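Local coordinates for protein cellulose 1,4-beta-cellobiosidase (Thermobifida fusca, PDB 4JJJ) that probably hydrolyses cellulose to release cellobiose, this chain being the glycoside hydrolase family 48 catalytic module of a larger cellulase that also carries a carbohydrate-binding module, at residues A[19-22]-A[27-30]; A[63-68]-A[237-242]; A[363-368]-A[398-403]; A[424-429]-A[439-444]. The protein carries 1 engineered substitution. All coordinates share one frame; numbering follows the deposited sequence.

Contact 1. Residues A[19-22]-A[27-30]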
loop_
_atom_site.group_PDB
_atom_site.type_symbol
_atom_site.label_atom_id
_atom_site.label_comp_id
_atom_site.label_asym_id
_atom_site.label_seq_id
_atom_site.Cartn_x
_atom_site.Cartn_y
_atom_site.Cartn_z
ATOM N N GLY A 19 10.287 21.177 -1.927
ATOM C CA GLY A 19 10.915 19.968 -2.392
ATOM C C GLY A 19 10.097 18.686 -2.323
ATOM O O GLY A 19 10.709 17.629 -2.340
ATOM N N TYR A 20 8.768 18.766 -2.351
ATOM C CA TYR A 20 7.933 17.533 -2.325
ATOM C C TYR A 20 7.905 16.758 -3.671
ATOM O O TYR A 20 7.459 15.606 -3.677
ATOM C CB TYR A 20 6.524 17.849 -1.856
ATOM C CG TYR A 20 6.380 18.132 -0.393
ATOM C CD1 TYR A 20 6.308 17.100 0.528
ATOM C CD2 TYR A 20 6.358 19.437 0.106
ATOM C CE1 TYR A 20 6.224 17.325 1.863
ATOM C CE2 TYR A 20 6.202 19.700 1.439
ATOM C CZ TYR A 20 6.139 18.674 2.340
ATOM O OH TYR A 20 6.023 18.959 3.645
ATOM N N PHE A 21 8.178 17.422 -4.784
ATOM C CA PHE A 21 7.980 16.877 -6.089
ATOM C C PHE A 21 9.190 17.061 -7.010
ATOM O O PHE A 21 10.022 17.961 -6.779
ATOM C CB PHE A 21 6.850 17.505 -6.846
ATOM C CG PHE A 21 5.465 17.463 -6.240
ATOM C CD1 PHE A 21 4.497 16.560 -6.674
ATOM C CD2 PHE A 21 5.052 18.486 -5.351
ATOM C CE1 PHE A 21 3.212 16.570 -6.215
ATOM C CE2 PHE A 21 3.753 18.476 -4.901
ATOM C CZ PHE A 21 2.790 17.529 -5.265
ATOM N N ARG A 22 9.263 16.239 -8.048
ATOM C CA ARG A 22 10.117 16.532 -9.223
ATOM C C ARG A 22 9.211 16.783 -10.407
ATOM O O ARG A 22 8.251 16.038 -10.638
ATOM C CB ARG A 22 11.075 15.392 -9.485
ATOM C CG ARG A 22 11.928 15.640 -10.718
ATOM C CD ARG A 22 13.090 14.626 -10.752
ATOM N NE ARG A 22 13.951 14.825 -11.925
ATOM C CZ ARG A 22 15.225 14.450 -11.961
ATOM N NH1 ARG A 22 15.766 13.926 -10.893
ATOM N NH2 ARG A 22 15.974 14.616 -13.071
ATOM N N LEU A 27 4.638 18.283 -15.602
ATOM C CA LEU A 27 3.866 17.345 -14.745
ATOM C C LEU A 27 4.670 17.073 -13.507
ATOM O O LEU A 27 5.870 17.122 -13.535
ATOM C CB LEU A 27 3.601 16.022 -15.450
ATOM C CG LEU A 27 2.621 16.068 -16.657
ATOM C CD1 LEU A 27 2.659 14.751 -17.398
ATOM C CD2 LEU A 27 1.255 16.538 -16.250
ATOM N N LEU A 28 3.985 16.855 -12.382
ATOM C CA LEU A 28 4.624 16.668 -11.092
ATOM C C LEU A 28 4.565 15.208 -10.649
ATOM O O LEU A 28 3.547 14.575 -10.755
ATOM C CB LEU A 28 3.927 17.537 -10.060
ATOM C CG LEU A 28 3.889 19.015 -10.356
ATOM C CD1 LEU A 28 3.123 19.725 -9.300
ATOM C CD2 LEU A 28 5.245 19.588 -10.450
ATOM N N VAL A 29 5.686 14.776 -10.120
ATOM C CA VAL A 29 5.831 13.447 -9.521
ATOM C C VAL A 29 6.249 13.630 -8.059
ATOM O O VAL A 29 7.329 14.147 -7.753
ATOM C CB VAL A 29 6.863 12.600 -10.283
ATOM C CG1 VAL A 29 7.066 11.197 -9.613
ATOM C CG2 VAL A 29 6.462 12.421 -11.702
ATOM N N PRO A 30 5.380 13.237 -7.120
ATOM C CA PRO A 30 5.738 13.408 -5.711
ATOM C C PRO A 30 6.792 12.416 -5.276
ATOM O O PRO A 30 6.809 11.289 -5.770
ATOM C CB PRO A 30 4.441 13.086 -4.948
ATOM C CG PRO A 30 3.741 12.110 -5.852
ATOM C CD PRO A 30 4.039 12.672 -7.268
#
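The Phe21 ring lies against Leu28 and Pro30 of the partner strand. Leu28 CD1 sits over the centre of one ring face, a CH-pi contact with CD1 4.3 Å from the Phe21 centroid, while Leu28 CB comes within 3.6 Å of Phe21 CD1. Pro30 packs its CB against CD1 and CE1 of the same ring. With its CG beside the backbone N (chi1 -58°), Phe21 swings its ring across the strand to reach both. Strands 21-24 and 27-30 form a two-stranded beta hairpin: Phe21 and Pro30 are a non-hydrogen-bonded antiparallel pair, Arg22 and Val29 the hydrogen-bonded pair beside it. Arg22 N gives a 2.9 Å bond to Val29 O, and Val29 N returns one of 2.9 Å to Arg22 O. An alanine in place of Phe21 would probably leave a gap beside Leu28 and Pro30, with Tyr56 and Phe620 losing their edge-to-face partner. On the opposite face, in one of its two conformers, the Arg22 guanidinium makes salt bridges with Asp153, a zinc ligand, and Asp166. The Phe21 face is thus apolar, packing on helices 50-67 and 620-637, whereas the other mixes Val29 packing with the charge Arg22 carries toward a metal site.

Contact 2. Residues A[63-68]-A[237-242]; sequences YGRVTG and HEWAKE. With ZN (zinc ion), chain B; ZN (zinc ion), chain R; EDO (1,2-ethanediol), chain C.
Arg65 lays its aliphatic chain across one face of the Trp239 indole. CD is the central atom of this CH-pi contact, 3.5 Å from the centroid of the five-membered ring of Trp239 and almost on its normal. Nearer the backbone, Arg65 CB and CG cover CD2, CE3 and CG of the indole. CG stands anti to the backbone N (chi1 180°) and the chain stays extended to NE, which carries the methylenes over the ring; the guanidinium stands at 82° to the indole plane, and with Arg65 CZ 5.3 Å from the same Trp239 centroid any cation-pi attraction is weak at best. Water 1 accepts from Arg65 NH2 at 2.8 Å and donates to Glu242 OE1 at 2.7 Å, bridging the two opposite charges. In the next shell, Trp239 NE1 is hydrogen-bonded to Glu635, while Tyr62 and Trp235 also meet the indole. The same helix carries a metal ligand: His237 NE2 lies 2.2 Å from both modelled zinc positions, too close together to be filled at once and best read as alternatives; Glu340 also binds there. The contact thus joins the C-terminal ends of helices 50-67 and 223-242, with helix 620-637 supplying Glu635 and helix 2-14 packing on Val66.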
loop_
_atom_site.group_PDB
_atom_site.type_symbol
_atom_site.label_atom_id
_atom_site.label_comp_id
_atom_site.label_asym_id
_atom_site.label_seq_id
_atom_site.Cartn_x
_atom_site.Cartn_y
_atom_site.Cartn_z
ATOM N N TYR A 63 -8.497 20.503 -3.133
ATOM C CA TYR A 63 -8.299 21.779 -3.771
ATOM C C TYR A 63 -9.464 22.145 -4.678
ATOM O O TYR A 63 -9.949 23.296 -4.648
ATOM C CB TYR A 63 -6.957 21.836 -4.520
ATOM C CG TYR A 63 -6.648 23.251 -5.061
ATOM C CD1 TYR A 63 -6.209 24.231 -4.179
ATOM C CD2 TYR A 63 -6.931 23.560 -6.358
ATOM C CE1 TYR A 63 -5.931 25.503 -4.660
ATOM C CE2 TYR A 63 -6.669 24.834 -6.875
ATOM C CZ TYR A 63 -6.184 25.772 -6.001
ATOM O OH TYR A 63 -5.962 27.129 -6.401
ATOM N N GLY A 64 -9.934 21.228 -5.508
ATOM C CA GLY A 64 -11.179 21.438 -6.238
ATOM C C GLY A 64 -12.371 21.766 -5.437
ATOM O O GLY A 64 -13.164 22.625 -5.791
ATOM N N ARG A 65 -12.548 21.099 -4.313
ATOM C CA ARG A 65 -13.663 21.384 -3.420
ATOM C C ARG A 65 -13.639 22.809 -2.947
ATOM O O ARG A 65 -14.651 23.527 -2.988
ATOM C CB ARG A 65 -13.694 20.472 -2.196
ATOM C CG ARG A 65 -14.840 20.743 -1.241
ATOM C CD ARG A 65 -14.862 19.908 0.042
ATOM N NE ARG A 65 -16.139 20.189 0.698
ATOM C CZ ARG A 65 -16.403 21.262 1.402
ATOM N NH1 ARG A 65 -15.472 22.120 1.860
ATOM N NH2 ARG A 65 -17.670 21.435 1.742
ATOM N N VAL A 66 -12.460 23.233 -2.558
ATOM C CA VAL A 66 -12.312 24.485 -1.870
ATOM C C VAL A 66 -12.363 25.642 -2.915
ATOM O O VAL A 66 -12.907 26.739 -2.605
ATOM C CB VAL A 66 -10.979 24.534 -1.049
ATOM C CG1 VAL A 66 -10.648 25.937 -0.621
ATOM C CG2 VAL A 66 -11.109 23.638 0.205
ATOM N N THR A 67 -11.869 25.437 -4.092
ATOM C CA THR A 67 -11.699 26.533 -5.062
ATOM C C THR A 67 -12.569 26.440 -6.289
ATOM O O THR A 67 -12.705 27.415 -7.068
ATOM C CB THR A 67 -10.252 26.651 -5.579
ATOM O OG1 THR A 67 -9.889 25.484 -6.375
ATOM C CG2 THR A 67 -9.262 26.896 -4.464
ATOM N N GLY A 68 -13.166 25.302 -6.572
ATOM C CA GLY A 68 -13.779 24.981 -7.856
ATOM C C GLY A 68 -12.911 24.800 -9.032
ATOM O O GLY A 68 -13.423 24.654 -10.142
ATOM N N HIS A 237 -16.367 13.607 -7.240
ATOM C CA HIS A 237 -17.748 13.593 -7.829
ATOM C C HIS A 237 -18.694 14.359 -6.937
ATOM O O HIS A 237 -19.519 15.213 -7.341
ATOM C CB HIS A 237 -18.323 12.163 -7.947
ATOM C CG HIS A 237 -19.775 12.151 -8.304
ATOM N ND1 HIS A 237 -20.741 11.838 -7.409
ATOM C CD2 HIS A 237 -20.406 12.522 -9.432
ATOM C CE1 HIS A 237 -21.928 12.016 -7.962
ATOM N NE2 HIS A 237 -21.745 12.467 -9.180
ATOM N N GLU A 238 -18.696 13.980 -5.697
ATOM C CA GLU A 238 -19.587 14.617 -4.768
ATOM C C GLU A 238 -19.375 16.125 -4.743
ATOM O O GLU A 238 -20.350 16.895 -4.740
ATOM C CB GLU A 238 -19.500 14.083 -3.355
ATOM C CG GLU A 238 -19.820 12.563 -3.269
ATOM C CD GLU A 238 -21.283 12.234 -3.527
ATOM O OE1 GLU A 238 -22.108 12.578 -2.630
ATOM O OE2 GLU A 238 -21.582 11.692 -4.611
ATOM N N TRP A 239 -18.116 16.550 -4.633
ATOM C CA TRP A 239 -17.788 17.961 -4.450
ATOM C C TRP A 239 -17.989 18.756 -5.743
ATOM O O TRP A 239 -18.505 19.873 -5.681
ATOM C CB TRP A 239 -16.347 18.096 -3.929
ATOM C CG TRP A 239 -16.103 17.423 -2.612
ATOM C CD1 TRP A 239 -16.951 17.296 -1.571
ATOM C CD2 TRP A 239 -14.834 16.863 -2.176
ATOM N NE1 TRP A 239 -16.336 16.660 -0.544
ATOM C CE2 TRP A 239 -15.021 16.396 -0.879
ATOM C CE3 TRP A 239 -13.565 16.704 -2.788
ATOM C CZ2 TRP A 239 -14.019 15.718 -0.177
ATOM C CZ3 TRP A 239 -12.549 16.059 -2.074
ATOM C CH2 TRP A 239 -12.796 15.611 -0.772
ATOM N N ALA A 240 -17.617 18.202 -6.871
ATOM C CA ALA A 240 -17.901 18.840 -8.177
ATOM C C ALA A 240 -19.410 18.904 -8.356
ATOM O O ALA A 240 -19.899 19.959 -8.855
ATOM C CB ALA A 240 -17.311 18.135 -9.283
ATOM N N LYS A 241 -20.166 17.876 -7.978
ATOM C CA LYS A 241 -21.623 17.913 -8.189
ATOM C C LYS A 241 -22.252 19.046 -7.369
ATOM O O LYS A 241 -23.142 19.776 -7.874
ATOM C CB LYS A 241 -22.246 16.539 -7.884
ATOM C CG LYS A 241 -23.707 16.574 -7.444
ATOM C CD LYS A 241 -24.232 15.171 -7.399
ATOM C CE LYS A 241 -23.702 14.462 -6.188
ATOM N NZ LYS A 241 -24.625 14.865 -5.074
ATOM N N GLU A 242 -21.813 19.260 -6.147
ATOM C CA GLU A 242 -22.365 20.336 -5.312
ATOM C C GLU A 242 -22.134 21.723 -5.922
ATOM O O GLU A 242 -22.986 22.647 -5.713
ATOM C CB GLU A 242 -21.731 20.342 -3.922
ATOM C CG GLU A 242 -21.943 19.099 -3.122
ATOM C CD GLU A 242 -21.118 18.999 -1.812
ATOM O OE1 GLU A 242 -20.148 19.796 -1.595
ATOM O OE2 GLU A 242 -21.447 18.023 -1.077
HETATM ZN ZN ZN B . -23.406 11.127 -9.561
HETATM ZN ZN ZN R . -23.087 12.630 -10.929
HETATM C C1 EDO C . -22.014 13.025 1.961
HETATM O O1 EDO C . -23.326 13.495 2.312
HETATM C C2 EDO C . -21.967 12.553 0.531
HETATM O O2 EDO C . -21.785 13.634 -0.411
HETATM O O HOH W 1 -18.784 19.084 0.627
HETATM O O HOH W 2 -24.955 12.918 -10.112
HETATM O O HOH W 3 -24.531 9.568 -8.198
#

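Contact 3. Residues A[363-368]-A[398-403]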
loop_
_atom_site.group_PDB
_atom_site.type_symbol
_atom_site.label_atom_id
_atom_site.label_comp_id
_atom_site.label_asym_id
_atom_site.label_seq_id
_atom_site.Cartn_x
_atom_site.Cartn_y
_atom_site.Cartn_z
ATOM N N LEU A 363 -13.932 -7.194 8.284
ATOM C CA LEU A 363 -13.519 -6.268 9.257
ATOM C C LEU A 363 -14.163 -6.503 10.647
ATOM O O LEU A 363 -13.587 -6.354 11.688
ATOM C CB LEU A 363 -13.796 -4.879 8.737
ATOM C CG LEU A 363 -13.018 -4.384 7.544
ATOM C CD1 LEU A 363 -13.451 -2.977 7.153
ATOM C CD2 LEU A 363 -11.479 -4.437 7.776
ATOM N N GLN A 364 -15.429 -6.929 10.613
ATOM C CA GLN A 364 -16.165 -7.221 11.839
ATOM C C GLN A 364 -15.626 -8.527 12.478
ATOM O O GLN A 364 -15.437 -8.549 13.710
ATOM C CB GLN A 364 -17.656 -7.309 11.571
ATOM C CG GLN A 364 -18.484 -7.496 12.801
ATOM C CD GLN A 364 -18.356 -6.415 13.884
ATOM O OE1 GLN A 364 -19.144 -5.502 13.960
ATOM N NE2 GLN A 364 -17.317 -6.441 14.713
ATOM N N TRP A 365 -15.352 -9.520 11.662
ATOM C CA TRP A 365 -14.777 -10.784 12.105
ATOM C C TRP A 365 -13.455 -10.522 12.801
ATOM O O TRP A 365 -13.112 -11.177 13.811
ATOM C CB TRP A 365 -14.580 -11.699 10.933
ATOM C CG TRP A 365 -13.769 -12.941 11.223
ATOM C CD1 TRP A 365 -14.064 -13.927 12.102
ATOM C CD2 TRP A 365 -12.520 -13.300 10.609
ATOM N NE1 TRP A 365 -13.072 -14.874 12.098
ATOM C CE2 TRP A 365 -12.131 -14.556 11.153
ATOM C CE3 TRP A 365 -11.732 -12.716 9.624
ATOM C CZ2 TRP A 365 -10.961 -15.176 10.806
ATOM C CZ3 TRP A 365 -10.522 -13.330 9.298
ATOM C CH2 TRP A 365 -10.157 -14.554 9.829
ATOM N N LEU A 366 -12.692 -9.505 12.342
ATOM C CA LEU A 366 -11.356 -9.244 12.904
ATOM C C LEU A 366 -11.398 -8.354 14.122
ATOM O O LEU A 366 -10.313 -7.971 14.652
ATOM C CB LEU A 366 -10.465 -8.562 11.843
ATOM C CG LEU A 366 -10.092 -9.510 10.693
ATOM C CD1 LEU A 366 -9.554 -8.799 9.466
ATOM C CD2 LEU A 366 -9.065 -10.532 11.149
ATOM N N GLN A 367 -12.565 -7.868 14.548
ATOM C CA GLN A 367 -12.593 -6.938 15.627
ATOM C C GLN A 367 -12.356 -7.618 16.998
ATOM O O GLN A 367 -13.131 -8.462 17.457
ATOM C CB GLN A 367 -13.907 -6.103 15.659
ATOM C CG GLN A 367 -13.890 -5.013 16.693
ATOM C CD GLN A 367 -14.896 -3.929 16.407
ATOM O OE1 GLN A 367 -16.058 -4.217 16.085
ATOM N NE2 GLN A 367 -14.455 -2.719 16.464
ATOM N N SER A 368 -11.273 -7.240 17.609
ATOM C CA SER A 368 -10.793 -7.799 18.901
ATOM C C SER A 368 -11.756 -7.465 20.020
ATOM O O SER A 368 -12.601 -6.521 19.969
ATOM C CB SER A 368 -9.397 -7.274 19.220
ATOM O OG SER A 368 -9.455 -5.842 19.437
ATOM N N MET A 398 -10.717 -19.356 4.448
ATOM C CA MET A 398 -9.372 -18.814 4.619
ATOM C C MET A 398 -8.967 -18.798 6.074
ATOM O O MET A 398 -9.823 -18.915 6.981
ATOM C CB MET A 398 -9.319 -17.403 3.955
ATOM C CG MET A 398 -9.533 -17.443 2.522
ATOM S SD MET A 398 -8.953 -15.891 1.728
ATOM C CE MET A 398 -10.136 -14.787 2.519
ATOM N N TYR A 399 -7.646 -18.694 6.307
ATOM C CA TYR A 399 -7.122 -18.852 7.607
ATOM C C TYR A 399 -6.709 -17.578 8.245
ATOM O O TYR A 399 -5.940 -16.825 7.617
ATOM C CB TYR A 399 -5.914 -19.807 7.558
ATOM C CG TYR A 399 -6.366 -21.209 7.100
ATOM C CD1 TYR A 399 -6.987 -22.032 7.980
ATOM C CD2 TYR A 399 -6.219 -21.581 5.790
ATOM C CE1 TYR A 399 -7.465 -23.277 7.556
ATOM C CE2 TYR A 399 -6.687 -22.815 5.364
ATOM C CZ TYR A 399 -7.285 -23.634 6.279
ATOM O OH TYR A 399 -7.816 -24.884 5.889
ATOM N N TYR A 400 -7.070 -17.346 9.503
ATOM C CA TYR A 400 -6.669 -16.133 10.232
ATOM C C TYR A 400 -5.165 -15.981 10.292
ATOM O O TYR A 400 -4.445 -16.903 10.647
ATOM C CB TYR A 400 -7.248 -16.143 11.664
ATOM C CG TYR A 400 -6.686 -15.027 12.499
ATOM C CD1 TYR A 400 -6.992 -13.711 12.188
ATOM C CD2 TYR A 400 -5.874 -15.242 13.567
ATOM C CE1 TYR A 400 -6.460 -12.651 12.871
ATOM C CE2 TYR A 400 -5.384 -14.235 14.326
ATOM C CZ TYR A 400 -5.617 -12.872 13.985
ATOM O OH TYR A 400 -5.105 -11.796 14.706
ATOM N N ASP A 401 -4.651 -14.813 9.928
ATOM C CA ASP A 401 -3.241 -14.487 9.955
ATOM C C ASP A 401 -3.079 -13.152 10.705
ATOM O O ASP A 401 -3.539 -12.117 10.286
ATOM C CB ASP A 401 -2.572 -14.385 8.583
ATOM C CG ASP A 401 -1.059 -14.462 8.637
ATOM O OD1 ASP A 401 -0.487 -14.094 9.686
ATOM O OD2 ASP A 401 -0.490 -14.939 7.605
ATOM N N TRP A 402 -2.494 -13.264 11.899
ATOM C CA TRP A 402 -2.286 -12.089 12.743
ATOM C C TRP A 402 -1.231 -11.067 12.171
ATOM O O TRP A 402 -1.164 -9.951 12.594
ATOM C CB TRP A 402 -1.789 -12.450 14.103
ATOM C CG TRP A 402 -0.451 -13.099 14.259
ATOM C CD1 TRP A 402 -0.120 -14.383 14.033
ATOM C CD2 TRP A 402 0.773 -12.404 14.605
ATOM N NE1 TRP A 402 1.221 -14.566 14.265
ATOM C CE2 TRP A 402 1.773 -13.371 14.680
ATOM C CE3 TRP A 402 1.062 -11.101 14.954
ATOM C CZ2 TRP A 402 3.112 -13.048 14.932
ATOM C CZ3 TRP A 402 2.340 -10.765 15.268
ATOM C CH2 TRP A 402 3.377 -11.753 15.231
ATOM N N GLN A 403 -0.524 -11.528 11.124
ATOM C CA GLN A 403 0.552 -10.767 10.492
ATOM C C GLN A 403 0.571 -11.034 8.973
ATOM O O GLN A 403 1.492 -11.542 8.404
ATOM C CB GLN A 403 1.935 -11.071 11.111
ATOM C CG GLN A 403 2.219 -12.585 11.234
ATOM C CD GLN A 403 3.607 -12.897 11.693
ATOM O OE1 GLN A 403 4.502 -12.008 11.846
ATOM N NE2 GLN A 403 3.888 -14.237 11.726
#
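The edge of the Tyr400 ring is turned toward the face of the Trp365 indole in an offset edge-to-face pair, with planes 88° apart and the six-membered ring of Trp365 and the Tyr400 ring 6.0 Å apart between centroids. This is a helix-to-sheet contact: Trp365 ends helix 348-365 in this (alpha/alpha)6 enzyme, and Tyr400 belongs to strand 398-401 of a four-stranded antiparallel sheet. At the rim of Tyr400, near its plane, lie Trp365 CH2 and Leu366 CD2, while one face of the ring has the backbone N of Trp402 3.8 Å above its plane, toward the rim. Trp365 CH2 also reaches Tyr400 CB at 3.8 Å. With CG anti to the backbone N (chi1 170°) and chi2 at 61°, the indole puts its six-membered ring against the strand. Trp365 NE1 is engaged elsewhere, donating to the carbonyl of Asp476, and Phe395 meets the indole too. Tyr400 is buried, and Leu488 of strand 488-496 and Ala374 also touch it. Just past the tyrosine, Asp401 forms an Asx turn, its OD1 accepting from Gln403 N. Beside Trp365, Leu366 completes the grip with CD2 3.8 Å from Tyr400 CE1.

Contact 4. Residues A[424-429]-A[439-444]. With CA (calcium ion), chain G.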
loop_
_atom_site.group_PDB
_atom_site.type_symbol
_atom_site.label_atom_id
_atom_site.label_comp_id
_atom_site.label_asym_id
_atom_site.label_seq_id
_atom_site.Cartn_x
_atom_site.Cartn_y
_atom_site.Cartn_z
ATOM N N ARG A 424 -12.026 5.053 6.350
ATOM C CA ARG A 424 -12.847 4.743 5.213
ATOM C C ARG A 424 -14.228 4.205 5.721
ATOM O O ARG A 424 -15.262 4.523 5.142
ATOM C CB ARG A 424 -12.191 3.690 4.350
ATOM C CG ARG A 424 -10.818 4.103 3.763
ATOM C CD ARG A 424 -9.977 2.874 3.538
ATOM N NE ARG A 424 -8.648 3.259 3.126
ATOM C CZ ARG A 424 -7.537 2.525 3.247
ATOM N NH1 ARG A 424 -7.628 1.336 3.722
ATOM N NH2 ARG A 424 -6.336 3.080 2.956
ATOM N N VAL A 425 -14.174 3.412 6.805
ATOM C CA VAL A 425 -15.410 2.934 7.466
ATOM C C VAL A 425 -16.217 4.128 7.972
ATOM O O VAL A 425 -17.447 4.147 7.816
ATOM C CB VAL A 425 -15.058 1.935 8.602
ATOM C CG1 VAL A 425 -16.326 1.450 9.307
ATOM C CG2 VAL A 425 -14.268 0.766 7.996
ATOM N N ALA A 426 -15.553 5.109 8.616
ATOM C CA ALA A 426 -16.224 6.289 9.072
ATOM C C ALA A 426 -16.783 7.090 7.943
ATOM O O ALA A 426 -17.874 7.723 8.101
ATOM C CB ALA A 426 -15.286 7.107 9.967
ATOM N N GLN A 427 -16.043 7.183 6.837
ATOM C CA GLN A 427 -16.543 7.931 5.699
ATOM C C GLN A 427 -17.850 7.246 5.150
ATOM O O GLN A 427 -18.814 7.946 4.859
ATOM C CB GLN A 427 -15.567 8.034 4.584
ATOM C CG GLN A 427 -14.426 9.031 4.813
ATOM C CD GLN A 427 -13.614 9.257 3.530
ATOM O OE1 GLN A 427 -13.752 8.636 2.505
ATOM N NE2 GLN A 427 -12.706 10.161 3.667
ATOM N N LEU A 428 -17.849 5.936 5.030
ATOM C CA LEU A 428 -19.069 5.237 4.633
ATOM C C LEU A 428 -20.212 5.570 5.553
ATOM O O LEU A 428 -21.358 5.853 5.094
ATOM C CB LEU A 428 -18.804 3.737 4.574
ATOM C CG LEU A 428 -20.011 2.909 4.250
ATOM C CD1 LEU A 428 -20.403 3.186 2.761
ATOM C CD2 LEU A 428 -19.700 1.419 4.473
ATOM N N TYR A 429 -19.959 5.458 6.859
ATOM C CA TYR A 429 -20.962 5.744 7.866
ATOM C C TYR A 429 -21.501 7.177 7.723
ATOM O O TYR A 429 -22.686 7.399 7.682
ATOM C CB TYR A 429 -20.346 5.533 9.259
ATOM C CG TYR A 429 -21.247 5.813 10.393
ATOM C CD1 TYR A 429 -22.508 5.235 10.510
ATOM C CD2 TYR A 429 -20.862 6.713 11.331
ATOM C CE1 TYR A 429 -23.326 5.572 11.560
ATOM C CE2 TYR A 429 -21.668 7.064 12.406
ATOM C CZ TYR A 429 -22.905 6.491 12.513
ATOM O OH TYR A 429 -23.698 6.795 13.659
ATOM N N ALA A 439 -21.569 -0.317 13.722
ATOM C CA ALA A 439 -21.247 -1.278 14.793
ATOM C C ALA A 439 -19.778 -1.399 14.992
ATOM O O ALA A 439 -19.330 -1.467 16.144
ATOM C CB ALA A 439 -21.861 -2.610 14.525
ATOM N N ILE A 440 -19.002 -1.462 13.898
ATOM C CA ILE A 440 -17.529 -1.485 14.053
ATOM C C ILE A 440 -17.019 -0.240 14.759
ATOM O O ILE A 440 -16.197 -0.294 15.740
ATOM C CB ILE A 440 -16.882 -1.664 12.650
ATOM C CG1 ILE A 440 -17.221 -2.990 12.041
ATOM C CG2 ILE A 440 -15.356 -1.573 12.800
ATOM C CD1 ILE A 440 -16.890 -3.123 10.574
ATOM N N LEU A 441 -17.449 0.926 14.279
ATOM C CA LEU A 441 -17.024 2.191 14.830
ATOM C C LEU A 441 -17.395 2.377 16.301
ATOM O O LEU A 441 -16.592 2.871 17.119
ATOM C CB LEU A 441 -17.687 3.277 14.010
ATOM C CG LEU A 441 -17.108 3.441 12.629
ATOM C CD1 LEU A 441 -18.079 4.181 11.706
ATOM C CD2 LEU A 441 -15.806 4.225 12.692
ATOM N N ASP A 442 -18.612 1.908 16.703
ATOM C CA ASP A 442 -19.023 2.123 18.075
ATOM C C ASP A 442 -18.111 1.386 19.050
ATOM O O ASP A 442 -18.035 1.828 20.217
ATOM C CB ASP A 442 -20.501 1.687 18.230
ATOM C CG ASP A 442 -21.513 2.720 17.669
ATOM O OD1 ASP A 442 -21.228 3.857 17.333
ATOM O OD2 ASP A 442 -22.689 2.243 17.593
ATOM N N LYS A 443 -17.529 0.263 18.638
ATOM C CA LYS A 443 -16.575 -0.429 19.480
ATOM C C LYS A 443 -15.130 0.056 19.298
ATOM O O LYS A 443 -14.362 0.081 20.249
ATOM C CB LYS A 443 -16.725 -1.902 19.191
ATOM C CG LYS A 443 -15.846 -2.750 20.099
ATOM C CD LYS A 443 -16.093 -4.254 20.041
ATOM C CE LYS A 443 -15.213 -5.015 21.041
ATOM N NZ LYS A 443 -15.526 -6.503 21.125
ATOM N N TRP A 444 -14.760 0.444 18.104
ATOM C CA TRP A 444 -13.373 0.895 17.864
ATOM C C TRP A 444 -13.061 2.252 18.400
ATOM O O TRP A 444 -11.979 2.486 18.927
ATOM C CB TRP A 444 -13.078 0.821 16.294
ATOM C CG TRP A 444 -11.703 1.150 15.897
ATOM C CD1 TRP A 444 -10.694 0.229 15.655
ATOM C CD2 TRP A 444 -11.147 2.428 15.661
ATOM N NE1 TRP A 444 -9.573 0.855 15.302
ATOM C CE2 TRP A 444 -9.776 2.222 15.334
ATOM C CE3 TRP A 444 -11.626 3.715 15.720
ATOM C CZ2 TRP A 444 -8.924 3.271 15.016
ATOM C CZ3 TRP A 444 -10.761 4.767 15.452
ATOM C CH2 TRP A 444 -9.456 4.548 15.107
HETATM CA CA CA G . -24.402 3.684 17.474
HETATM O O HOH W 4 -23.188 5.552 16.532
HETATM O O HOH W 5 -24.832 5.929 18.098
HETATM O O HOH W 6 -26.106 3.411 18.855
#
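Leu441 reaches from helix 435-450 into the side of helix 416-432, and its branches carry the contact. The two are consecutive helices in this (alpha/alpha)6 fold and pack at a steep angle; the axes of segments 424-429 and 439-444 approach to 10.1 Å, with N-to-C directions 126° apart. From CB, the Leu441 chain turns at chi1 -73° to put CG beside its backbone N, and CG meets Val425 CG1 at 4.0 Å. There the chain forks. CD1 goes to Tyr429, 3.6 Å from its CB and close to CG and CD2 of the ring, and also touches the Val425 carbonyl oxygen and Ala426 CA. CD2 takes the other way and rests 4.0 Å from Ala426 CB. Ala426 offers only a methyl here, which lets the leucine come close to the helix backbone. Replacing Leu441 by an alanine would probably open a gap between the helices, leaving Val425 and Tyr429 without the branched group they close on. Outside the segments, Met422 touches Leu441 as well, and Tyr511 of helix 499-516 packs on Ala426. The next residue, Asp442, turns to metal: with Glu438 and three waters it binds a calcium ion. Water 4, one of those ligands, donates to Asp442 OD1 and is also hydrogen-bonded to Tyr429 OH, while Asp442 OD2 holds the calcium at 2.2 Å.

Overall arrangement
Contacts 3 and 4 are buried and meet each other, their centres about 17 Å apart: the Gln367 amide of the first probably hydrogen-bonds the Ile440 carbonyl of the second. Contacts 1 and 2 are partly buried and share helix 50-67, which packs on the hairpin of contact 1 and supplies one side of contact 2. Contacts 1 and 3 lie on opposite sides of the chain's centre. Chemistry changes with place: contact 4 is mainly aliphatic between helices, contact 3 aromatic between helix and sheet, contact 1 adds backbone ladder bonds, and contact 2 sets an arginine chain on an indole face and links its charge to Glu242 through a water. Contacts 2 and 4 contain metal ligands themselves.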